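Long-range contact in nourseothricin acetyltransferase (Streptomyces noursei, PDB 5C82), which probably acetylates the antibiotic nourseothricin, and so confers resistance to it, as an acyltransferase of the GNAT family: residues Val96-Val108 against Ala130-Leu144. The protein carries 1 engineered substitution. Numbering follows the deposited sequence.
Sequences VVSYSGWNRRLTV and ATEFARERGAGHLWL
The carbonyl O of Arg104 takes two backbone N-H groups, a firm bond from Gly140 N at 2.9 Å and a weak one from His141 N. From there the chains run as parallel strands: Leu106 N bonds to His141 O, Trp143 N to Leu106 O, and Val108 N to Trp143 O. On one face of this pair Arg105 reaches across, and Arg105 NE donates to NE2 of His141 at 2.9 Å with an N-H...N angle of 165°, the guanidinium and imidazole planes almost perpendicular. A bend at chi3 (-75°) turns the Arg105 guanidinium flat onto Trp143, with Arg105 CZ 3.5 Å from the centroid of the Trp143 five-membered ring, a cation-pi stack. Arg105 NH2 also forms a salt bridge to Asp168 of the second subunit, so the stack lies at the dimer interface. The other face carries the helix. CG of Leu106 packs on CB of Ala134 at 3.8 Å, while Leu106 CD2 comes to the edge of the Phe133 ring. Val97 CG2 touches that same ring 3.6 Å away at Phe133 CD2. Nearby, CB of Arg137 sits over the centre of the Tyr99 ring in a CH-pi contact, just before Gly138 ends the helix in a Schellman motif. The contact ties together the beta-alpha-beta unit of strand 105-113, helix 122-137 and strand 141-147, part of the GNAT fold, with strand 91-100 beside 105-113 and strand 182-188 beside 141-147.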
# COMPACT_ATOMS: atom_id res chain seq x y z
N VAL A 96 -5.34 13.09 -9.86
CA VAL A 96 -4.57 12.15 -10.66
C VAL A 96 -5.10 10.80 -10.23
O VAL A 96 -5.18 10.51 -9.03
CB VAL A 96 -3.02 12.28 -10.45
CG1 VAL A 96 -2.26 11.33 -11.38
CG2 VAL A 96 -2.55 13.72 -10.65
N VAL A 97 -5.47 9.98 -11.22
CA VAL A 97 -6.00 8.64 -11.02
C VAL A 97 -5.19 7.63 -11.80
O VAL A 97 -4.62 7.95 -12.86
CB VAL A 97 -7.54 8.51 -11.25
CG1 VAL A 97 -8.32 9.50 -10.39
CG2 VAL A 97 -7.93 8.64 -12.73
N SER A 98 -5.14 6.41 -11.27
CA SER A 98 -4.45 5.28 -11.89
C SER A 98 -5.35 4.05 -11.67
O SER A 98 -5.89 3.88 -10.59
CB SER A 98 -3.09 5.08 -11.23
OG SER A 98 -2.57 3.80 -11.51
N TYR A 99 -5.50 3.21 -12.70
CA TYR A 99 -6.34 2.02 -12.61
C TYR A 99 -5.51 0.73 -12.62
O TYR A 99 -4.60 0.59 -13.44
CB TYR A 99 -7.36 1.98 -13.75
CG TYR A 99 -8.29 0.79 -13.65
CD1 TYR A 99 -9.22 0.69 -12.62
CD2 TYR A 99 -8.23 -0.24 -14.58
CE1 TYR A 99 -10.06 -0.41 -12.51
CE2 TYR A 99 -9.07 -1.35 -14.49
CZ TYR A 99 -10.00 -1.42 -13.46
OH TYR A 99 -10.82 -2.50 -13.33
N SER A 100 -5.87 -0.22 -11.74
CA SER A 100 -5.24 -1.53 -11.67
C SER A 100 -6.34 -2.59 -11.82
O SER A 100 -7.24 -2.68 -10.98
CB SER A 100 -4.49 -1.69 -10.35
OG SER A 100 -4.20 -3.05 -10.06
N GLY A 101 -6.28 -3.32 -12.92
CA GLY A 101 -7.24 -4.37 -13.27
C GLY A 101 -7.23 -5.62 -12.40
O GLY A 101 -8.28 -6.25 -12.25
N TRP A 102 -6.06 -6.01 -11.84
CA TRP A 102 -5.97 -7.20 -10.98
C TRP A 102 -7.01 -7.18 -9.81
O TRP A 102 -7.67 -8.18 -9.54
CB TRP A 102 -4.52 -7.43 -10.48
CG TRP A 102 -4.46 -8.11 -9.15
CD1 TRP A 102 -4.79 -9.40 -8.86
CD2 TRP A 102 -4.19 -7.48 -7.89
NE1 TRP A 102 -4.73 -9.62 -7.51
CE2 TRP A 102 -4.36 -8.46 -6.89
CE3 TRP A 102 -3.74 -6.20 -7.52
CZ2 TRP A 102 -4.12 -8.20 -5.54
CZ3 TRP A 102 -3.51 -5.94 -6.18
CH2 TRP A 102 -3.70 -6.94 -5.21
N ASN A 103 -7.14 -6.02 -9.14
CA ASN A 103 -8.10 -5.89 -8.05
C ASN A 103 -9.16 -4.86 -8.37
O ASN A 103 -9.93 -4.47 -7.48
CB ASN A 103 -7.40 -5.61 -6.71
CG ASN A 103 -6.61 -4.34 -6.66
OD1 ASN A 103 -6.34 -3.71 -7.68
ND2 ASN A 103 -6.17 -3.97 -5.46
N ARG A 104 -9.23 -4.45 -9.67
CA ARG A 104 -10.22 -3.50 -10.21
C ARG A 104 -10.28 -2.25 -9.31
O ARG A 104 -11.34 -1.79 -8.90
CB ARG A 104 -11.60 -4.16 -10.36
CG ARG A 104 -11.61 -5.44 -11.19
CD ARG A 104 -12.87 -6.25 -10.92
NE ARG A 104 -14.10 -5.57 -11.35
CZ ARG A 104 -15.20 -5.45 -10.60
NH1 ARG A 104 -15.23 -5.94 -9.37
NH2 ARG A 104 -16.26 -4.82 -11.08
N ARG A 105 -9.10 -1.74 -8.99
CA ARG A 105 -8.99 -0.60 -8.10
C ARG A 105 -8.59 0.64 -8.87
O ARG A 105 -7.59 0.65 -9.57
CB ARG A 105 -7.97 -0.91 -6.97
CG ARG A 105 -7.52 0.32 -6.17
CD ARG A 105 -6.45 -0.03 -5.14
NE ARG A 105 -7.04 -0.73 -3.99
CZ ARG A 105 -6.38 -1.01 -2.87
NH1 ARG A 105 -5.11 -0.61 -2.72
NH2 ARG A 105 -6.99 -1.61 -1.86
N LEU A 106 -9.35 1.70 -8.66
CA LEU A 106 -8.98 2.99 -9.18
C LEU A 106 -8.33 3.72 -7.99
O LEU A 106 -8.97 3.98 -6.98
CB LEU A 106 -10.21 3.73 -9.72
CG LEU A 106 -10.03 4.95 -10.64
CD1 LEU A 106 -10.04 6.24 -9.90
CD2 LEU A 106 -8.94 4.78 -11.68
N THR A 107 -7.04 3.96 -8.09
CA THR A 107 -6.26 4.66 -7.08
C THR A 107 -6.30 6.15 -7.36
O THR A 107 -6.04 6.60 -8.47
CB THR A 107 -4.82 4.08 -7.04
OG1 THR A 107 -4.89 2.78 -6.47
CG2 THR A 107 -3.83 4.95 -6.22
N VAL A 108 -6.64 6.93 -6.34
CA VAL A 108 -6.62 8.38 -6.44
C VAL A 108 -5.20 8.70 -5.96
O VAL A 108 -4.94 8.66 -4.75
CB VAL A 108 -7.73 9.06 -5.57
CG1 VAL A 108 -7.65 10.58 -5.68
CG2 VAL A 108 -9.13 8.56 -5.96
N ALA A 130 -13.37 11.30 -11.18
CA ALA A 130 -12.57 10.12 -10.86
C ALA A 130 -13.50 8.89 -10.83
O ALA A 130 -13.14 7.85 -11.38
CB ALA A 130 -11.87 10.29 -9.52
N THR A 131 -14.71 9.04 -10.27
CA THR A 131 -15.70 7.96 -10.14
C THR A 131 -16.21 7.52 -11.51
O THR A 131 -16.29 6.32 -11.76
CB THR A 131 -16.81 8.35 -9.13
OG1 THR A 131 -16.16 8.53 -7.87
CG2 THR A 131 -17.87 7.28 -8.95
N GLU A 132 -16.50 8.47 -12.40
CA GLU A 132 -16.96 8.16 -13.77
C GLU A 132 -15.91 7.34 -14.54
O GLU A 132 -16.25 6.32 -15.12
CB GLU A 132 -17.34 9.44 -14.53
CG GLU A 132 -18.51 10.21 -13.91
CD GLU A 132 -18.74 11.59 -14.50
OE1 GLU A 132 -17.92 12.03 -15.33
OE2 GLU A 132 -19.71 12.26 -14.08
N PHE A 133 -14.63 7.75 -14.48
CA PHE A 133 -13.50 7.04 -15.08
C PHE A 133 -13.38 5.62 -14.51
O PHE A 133 -13.08 4.68 -15.26
CB PHE A 133 -12.20 7.84 -14.84
CG PHE A 133 -10.96 7.28 -15.49
CD1 PHE A 133 -10.74 7.44 -16.86
CD2 PHE A 133 -10.03 6.57 -14.75
CE1 PHE A 133 -9.58 6.93 -17.46
CE2 PHE A 133 -8.87 6.06 -15.35
CZ PHE A 133 -8.65 6.25 -16.70
N ALA A 134 -13.60 5.46 -13.19
CA ALA A 134 -13.56 4.16 -12.51
C ALA A 134 -14.63 3.22 -13.10
O ALA A 134 -14.34 2.07 -13.42
CB ALA A 134 -13.78 4.34 -11.01
N ARG A 135 -15.85 3.75 -13.28
CA ARG A 135 -16.99 3.04 -13.87
C ARG A 135 -16.65 2.60 -15.28
O ARG A 135 -16.79 1.42 -15.57
CB ARG A 135 -18.27 3.91 -13.85
CG ARG A 135 -18.87 4.12 -12.46
CD ARG A 135 -20.26 4.74 -12.49
NE ARG A 135 -21.28 3.77 -12.93
CZ ARG A 135 -22.58 4.04 -13.01
NH1 ARG A 135 -23.05 5.24 -12.69
NH2 ARG A 135 -23.43 3.10 -13.42
N GLU A 136 -16.10 3.51 -16.12
CA GLU A 136 -15.69 3.22 -17.51
C GLU A 136 -14.71 2.03 -17.56
O GLU A 136 -14.85 1.15 -18.41
CB GLU A 136 -15.05 4.46 -18.16
CG GLU A 136 -16.00 5.60 -18.45
CD GLU A 136 -15.36 6.92 -18.88
OE1 GLU A 136 -14.24 6.89 -19.44
OE2 GLU A 136 -16.00 7.98 -18.66
N ARG A 137 -13.76 1.97 -16.61
CA ARG A 137 -12.77 0.90 -16.48
C ARG A 137 -13.34 -0.39 -15.86
O ARG A 137 -12.67 -1.42 -15.90
CB ARG A 137 -11.55 1.38 -15.69
CG ARG A 137 -10.74 2.49 -16.36
CD ARG A 137 -9.84 1.96 -17.46
NE ARG A 137 -9.25 3.03 -18.27
CZ ARG A 137 -9.82 3.58 -19.34
NH1 ARG A 137 -11.02 3.18 -19.73
NH2 ARG A 137 -9.19 4.53 -20.01
N GLY A 138 -14.55 -0.32 -15.30
CA GLY A 138 -15.19 -1.44 -14.63
C GLY A 138 -14.60 -1.70 -13.25
O GLY A 138 -14.56 -2.85 -12.79
N ALA A 139 -14.16 -0.62 -12.55
CA ALA A 139 -13.59 -0.71 -11.20
C ALA A 139 -14.62 -1.20 -10.18
O ALA A 139 -15.81 -0.92 -10.33
CB ALA A 139 -13.04 0.64 -10.77
N GLY A 140 -14.18 -1.95 -9.18
CA GLY A 140 -15.04 -2.41 -8.11
C GLY A 140 -15.00 -1.42 -6.95
O GLY A 140 -15.94 -1.37 -6.14
N HIS A 141 -13.90 -0.62 -6.85
CA HIS A 141 -13.73 0.38 -5.80
C HIS A 141 -12.72 1.50 -6.14
O HIS A 141 -11.88 1.37 -7.04
CB HIS A 141 -13.39 -0.28 -4.43
CG HIS A 141 -11.99 -0.82 -4.31
ND1 HIS A 141 -11.66 -2.08 -4.79
CD2 HIS A 141 -10.90 -0.26 -3.74
CE1 HIS A 141 -10.38 -2.24 -4.49
NE2 HIS A 141 -9.87 -1.17 -3.87
N LEU A 142 -12.83 2.60 -5.41
CA LEU A 142 -11.93 3.75 -5.47
C LEU A 142 -11.11 3.69 -4.19
O LEU A 142 -11.60 3.24 -3.16
CB LEU A 142 -12.69 5.06 -5.55
CG LEU A 142 -13.14 5.47 -6.96
CD1 LEU A 142 -14.48 4.87 -7.27
CD2 LEU A 142 -13.22 7.01 -7.07
N TRP A 143 -9.87 4.08 -4.28
CA TRP A 143 -8.97 3.99 -3.14
C TRP A 143 -8.11 5.22 -3.03
O TRP A 143 -7.71 5.77 -4.05
CB TRP A 143 -8.09 2.73 -3.32
CG TRP A 143 -7.11 2.45 -2.22
CD1 TRP A 143 -7.29 1.64 -1.14
CD2 TRP A 143 -5.76 2.95 -2.12
NE1 TRP A 143 -6.14 1.58 -0.38
CE2 TRP A 143 -5.19 2.39 -0.95
CE3 TRP A 143 -4.99 3.84 -2.89
CZ2 TRP A 143 -3.86 2.64 -0.58
CZ3 TRP A 143 -3.67 4.10 -2.51
CH2 TRP A 143 -3.11 3.48 -1.38
N LEU A 144 -7.77 5.62 -1.80
CA LEU A 144 -6.85 6.74 -1.64
C LEU A 144 -6.01 6.60 -0.38
O LEU A 144 -6.35 5.86 0.55
CB LEU A 144 -7.56 8.12 -1.70
CG LEU A 144 -8.59 8.44 -0.60
CD1 LEU A 144 -7.90 9.02 0.67
CD2 LEU A 144 -9.65 9.39 -1.12
O HOH W 1 -12.51 -4.18 -6.63